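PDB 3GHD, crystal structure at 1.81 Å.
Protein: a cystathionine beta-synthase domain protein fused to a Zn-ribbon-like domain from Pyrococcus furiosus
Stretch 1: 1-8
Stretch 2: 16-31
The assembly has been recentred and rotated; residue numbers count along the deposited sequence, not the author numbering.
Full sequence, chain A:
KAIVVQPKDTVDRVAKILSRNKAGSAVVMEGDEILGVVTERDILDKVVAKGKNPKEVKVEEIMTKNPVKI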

# COMPACT_ATOMS: atom_id res chain seq x y z
N LYS A 1 16.53 -7.68 -1.57
CA LYS A 1 17.00 -7.52 -0.17
C LYS A 1 16.47 -8.71 0.60
O LYS A 1 15.30 -9.06 0.46
CB LYS A 1 16.47 -6.21 0.42
CG LYS A 1 16.90 -5.92 1.87
CD LYS A 1 15.70 -5.47 2.74
CE LYS A 1 16.00 -4.28 3.61
NZ LYS A 1 14.81 -3.37 3.72
N ALA A 2 17.33 -9.30 1.45
CA ALA A 2 17.05 -10.58 2.11
C ALA A 2 17.08 -10.49 3.63
O ALA A 2 17.77 -9.69 4.23
CB ALA A 2 18.04 -11.64 1.66
N ILE A 3 16.30 -11.35 4.25
CA ILE A 3 16.36 -11.56 5.68
C ILE A 3 16.55 -13.07 5.92
O ILE A 3 15.94 -13.88 5.24
CB ILE A 3 15.06 -11.15 6.36
CG1 ILE A 3 14.71 -9.66 6.13
CG2 ILE A 3 15.13 -11.42 7.87
CD1 ILE A 3 15.46 -8.70 7.04
N VAL A 4 17.39 -13.43 6.89
CA VAL A 4 17.65 -14.84 7.22
C VAL A 4 16.59 -15.36 8.18
O VAL A 4 16.28 -14.69 9.17
CB VAL A 4 19.03 -15.00 7.81
CG1 VAL A 4 19.34 -16.49 8.12
CG2 VAL A 4 20.08 -14.39 6.82
N VAL A 5 16.03 -16.53 7.86
CA VAL A 5 15.07 -17.25 8.71
C VAL A 5 15.50 -18.69 8.92
O VAL A 5 16.46 -19.15 8.31
CB VAL A 5 13.66 -17.28 8.11
CG1 VAL A 5 13.10 -15.87 7.94
CG2 VAL A 5 13.61 -18.07 6.76
N GLN A 6 14.77 -19.40 9.77
CA GLN A 6 15.03 -20.82 10.07
C GLN A 6 14.07 -21.74 9.29
O GLN A 6 12.93 -21.38 9.04
CB GLN A 6 14.87 -21.04 11.56
CG GLN A 6 15.83 -20.24 12.44
CD GLN A 6 15.27 -19.99 13.84
OE1 GLN A 6 15.73 -20.58 14.82
NE2 GLN A 6 14.25 -19.12 13.92
N PRO A 7 14.53 -22.96 8.95
CA PRO A 7 13.70 -23.88 8.16
C PRO A 7 12.31 -24.12 8.74
O PRO A 7 11.35 -24.31 7.99
CB PRO A 7 14.49 -25.18 8.19
CG PRO A 7 15.49 -25.03 9.26
CD PRO A 7 15.82 -23.57 9.30
N LYS A 8 12.21 -24.11 10.06
CA LYS A 8 10.98 -24.47 10.73
C LYS A 8 10.07 -23.25 10.96
O LYS A 8 8.96 -23.42 11.44
CB LYS A 8 11.29 -25.18 12.04
N LYS A 16 5.53 -11.63 7.73
CA LYS A 16 5.62 -10.45 8.58
C LYS A 16 7.05 -9.96 8.66
O LYS A 16 7.29 -8.76 8.55
CB LYS A 16 5.09 -10.67 9.97
N ILE A 17 8.00 -10.87 8.83
CA ILE A 17 9.43 -10.51 8.83
C ILE A 17 9.85 -9.75 7.55
O ILE A 17 10.42 -8.67 7.64
CB ILE A 17 10.32 -11.75 9.05
CG1 ILE A 17 10.06 -12.30 10.46
CG2 ILE A 17 11.76 -11.43 8.90
CD1 ILE A 17 10.66 -13.68 10.71
N LEU A 18 9.52 -10.30 6.39
CA LEU A 18 9.83 -9.73 5.10
C LEU A 18 9.20 -8.32 4.97
O LEU A 18 9.88 -7.33 4.60
CB LEU A 18 9.30 -10.67 4.01
CG LEU A 18 10.14 -11.93 3.81
CD1 LEU A 18 9.46 -13.01 2.92
CD2 LEU A 18 11.57 -11.58 3.36
N SER A 19 7.93 -8.21 5.27
CA SER A 19 7.26 -6.90 4.99
C SER A 19 7.68 -5.77 5.97
O SER A 19 7.89 -4.61 5.55
CB SER A 19 5.76 -7.16 4.96
OG SER A 19 5.29 -7.42 6.23
N ARG A 20 7.87 -6.12 7.24
CA ARG A 20 8.29 -5.16 8.28
C ARG A 20 9.72 -4.67 8.03
O ARG A 20 10.08 -3.55 8.39
CB ARG A 20 8.19 -5.80 9.67
CG ARG A 20 6.77 -5.94 10.21
CD ARG A 20 6.01 -4.63 10.28
N ASN A 21 10.52 -5.49 7.36
CA ASN A 21 11.87 -5.17 6.97
C ASN A 21 11.98 -4.78 5.50
O ASN A 21 13.08 -4.65 5.00
CB ASN A 21 12.82 -6.32 7.27
CG ASN A 21 13.06 -6.50 8.75
OD1 ASN A 21 13.84 -5.78 9.34
ND2 ASN A 21 12.39 -7.46 9.35
N LYS A 22 10.84 -4.66 4.83
CA LYS A 22 10.77 -4.29 3.43
C LYS A 22 11.72 -5.11 2.56
O LYS A 22 12.48 -4.57 1.78
CB LYS A 22 10.99 -2.77 3.30
CG LYS A 22 9.86 -1.97 3.96
N ALA A 23 11.67 -6.42 2.74
CA ALA A 23 12.57 -7.35 2.02
C ALA A 23 11.76 -8.25 1.14
O ALA A 23 10.61 -8.52 1.46
CB ALA A 23 13.41 -8.16 3.01
N GLY A 24 12.35 -8.73 0.06
CA GLY A 24 11.65 -9.53 -0.91
C GLY A 24 11.90 -11.03 -0.74
O GLY A 24 11.08 -11.83 -1.19
N SER A 25 13.06 -11.39 -0.15
CA SER A 25 13.53 -12.80 0.01
C SER A 25 13.87 -13.22 1.44
O SER A 25 14.49 -12.47 2.18
CB SER A 25 14.83 -13.01 -0.82
OG SER A 25 14.65 -12.61 -2.18
N ALA A 26 13.50 -14.45 1.80
CA ALA A 26 13.86 -15.04 3.08
C ALA A 26 14.83 -16.14 2.78
O ALA A 26 14.45 -17.09 2.08
CB ALA A 26 12.63 -15.65 3.79
N VAL A 27 16.04 -16.00 3.30
CA VAL A 27 17.14 -16.95 3.10
C VAL A 27 17.08 -17.93 4.27
O VAL A 27 17.19 -17.53 5.42
CB VAL A 27 18.50 -16.28 3.00
CG1 VAL A 27 19.60 -17.32 2.95
CG2 VAL A 27 18.55 -15.36 1.75
N VAL A 28 16.81 -19.18 3.94
CA VAL A 28 16.62 -20.24 4.92
C VAL A 28 17.97 -20.85 5.31
O VAL A 28 18.66 -21.45 4.46
CB VAL A 28 15.63 -21.33 4.40
CG1 VAL A 28 15.42 -22.41 5.44
CG2 VAL A 28 14.27 -20.65 3.97
N MSE A 29 18.33 -20.66 6.59
CA MSE A 29 19.58 -21.18 7.15
C MSE A 29 19.35 -22.14 8.30
O MSE A 29 18.55 -21.87 9.21
CB MSE A 29 20.47 -20.04 7.65
CG MSE A 29 21.21 -19.29 6.58
SE MSE A 29 22.56 -18.11 7.40
CE MSE A 29 23.32 -17.24 5.81
N GLU A 30 20.07 -23.25 8.25
CA GLU A 30 20.12 -24.25 9.30
C GLU A 30 21.52 -24.12 9.87
O GLU A 30 22.50 -24.47 9.22
CB GLU A 30 19.90 -25.63 8.71
CG GLU A 30 19.83 -26.78 9.73
CD GLU A 30 18.55 -26.75 10.53
OE1 GLU A 30 18.45 -25.92 11.48
OE2 GLU A 30 17.65 -27.55 10.20
N GLY A 31 21.60 -23.54 11.06
CA GLY A 31 22.89 -23.17 11.65
C GLY A 31 23.67 -22.30 10.68
O GLY A 31 23.26 -21.20 10.35
O HOH W 1 14.59 -10.20 -2.54

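The contact is a parallel pairing of strand 2-5 with strand 25-30, with the helix that ends at residue 20, between the two strands in sequence, lying over one face. In a parallel pair each strand bonds this neighbour through alternate residues, here the odd-numbered ones on both. Ile3 N donates to Ser25 O (3.0 Å) and Ile3 O accepts from Val27 N (2.9 Å); Val5 repeats the pattern, its N reaching Val27 O at 2.9 Å and its O receiving Met29 N at 3.0 Å. Ser25 and Val27 thus spend their backbone groups on this neighbour, while the backbones of Ala2 and Val4 make no N-H...O bond to it and contribute CA-H...O contacts, such as Ala2 CA to Ser25 O at 3.2 Å.

The ladder starts at Lys1 O, which accepts two amides, Gly24 N at 3.0 Å and Ser25 N at 3.3 Å, and also a proton from a water 3.3 Å away. That water lies 2.4 Å from Ser25 OG. The Lys1 ammonium turns back to the loop after the helix: NZ donates to Asn21 O at 2.5 Å and weakly to Lys22 O at 3.3 Å, giving carbonyls near the helix end a charged donor. Asn21 ND2 meanwhile bonds Ile17 O (2.9 Å), so its side-chain ND2 serves the helix while its backbone O serves Lys1 NZ.

Side chains alternate between faces. Ile3, Val5, Ala26 and Val28 share the face covered by the helix: Ile3 CG2 meets Ile17 CG2 at 3.5 Å, and Val5 CG2 packs on Ala26 CB (4.0 Å) and Val28 CG2 (3.9 Å). Ala2, Val4, Ser25 and Val27 occupy the other, where Ala2 CB touches Val27 CG2 at 3.8 Å. Val4 CG1 lies 3.7 Å from SE of selenomethionine Met29. Beyond the ladder, Pro7, with no amide hydrogen to donate, packs its CB 4.0 Å from Val28 CG1 and sets its CD 3.2 Å from Met29 O.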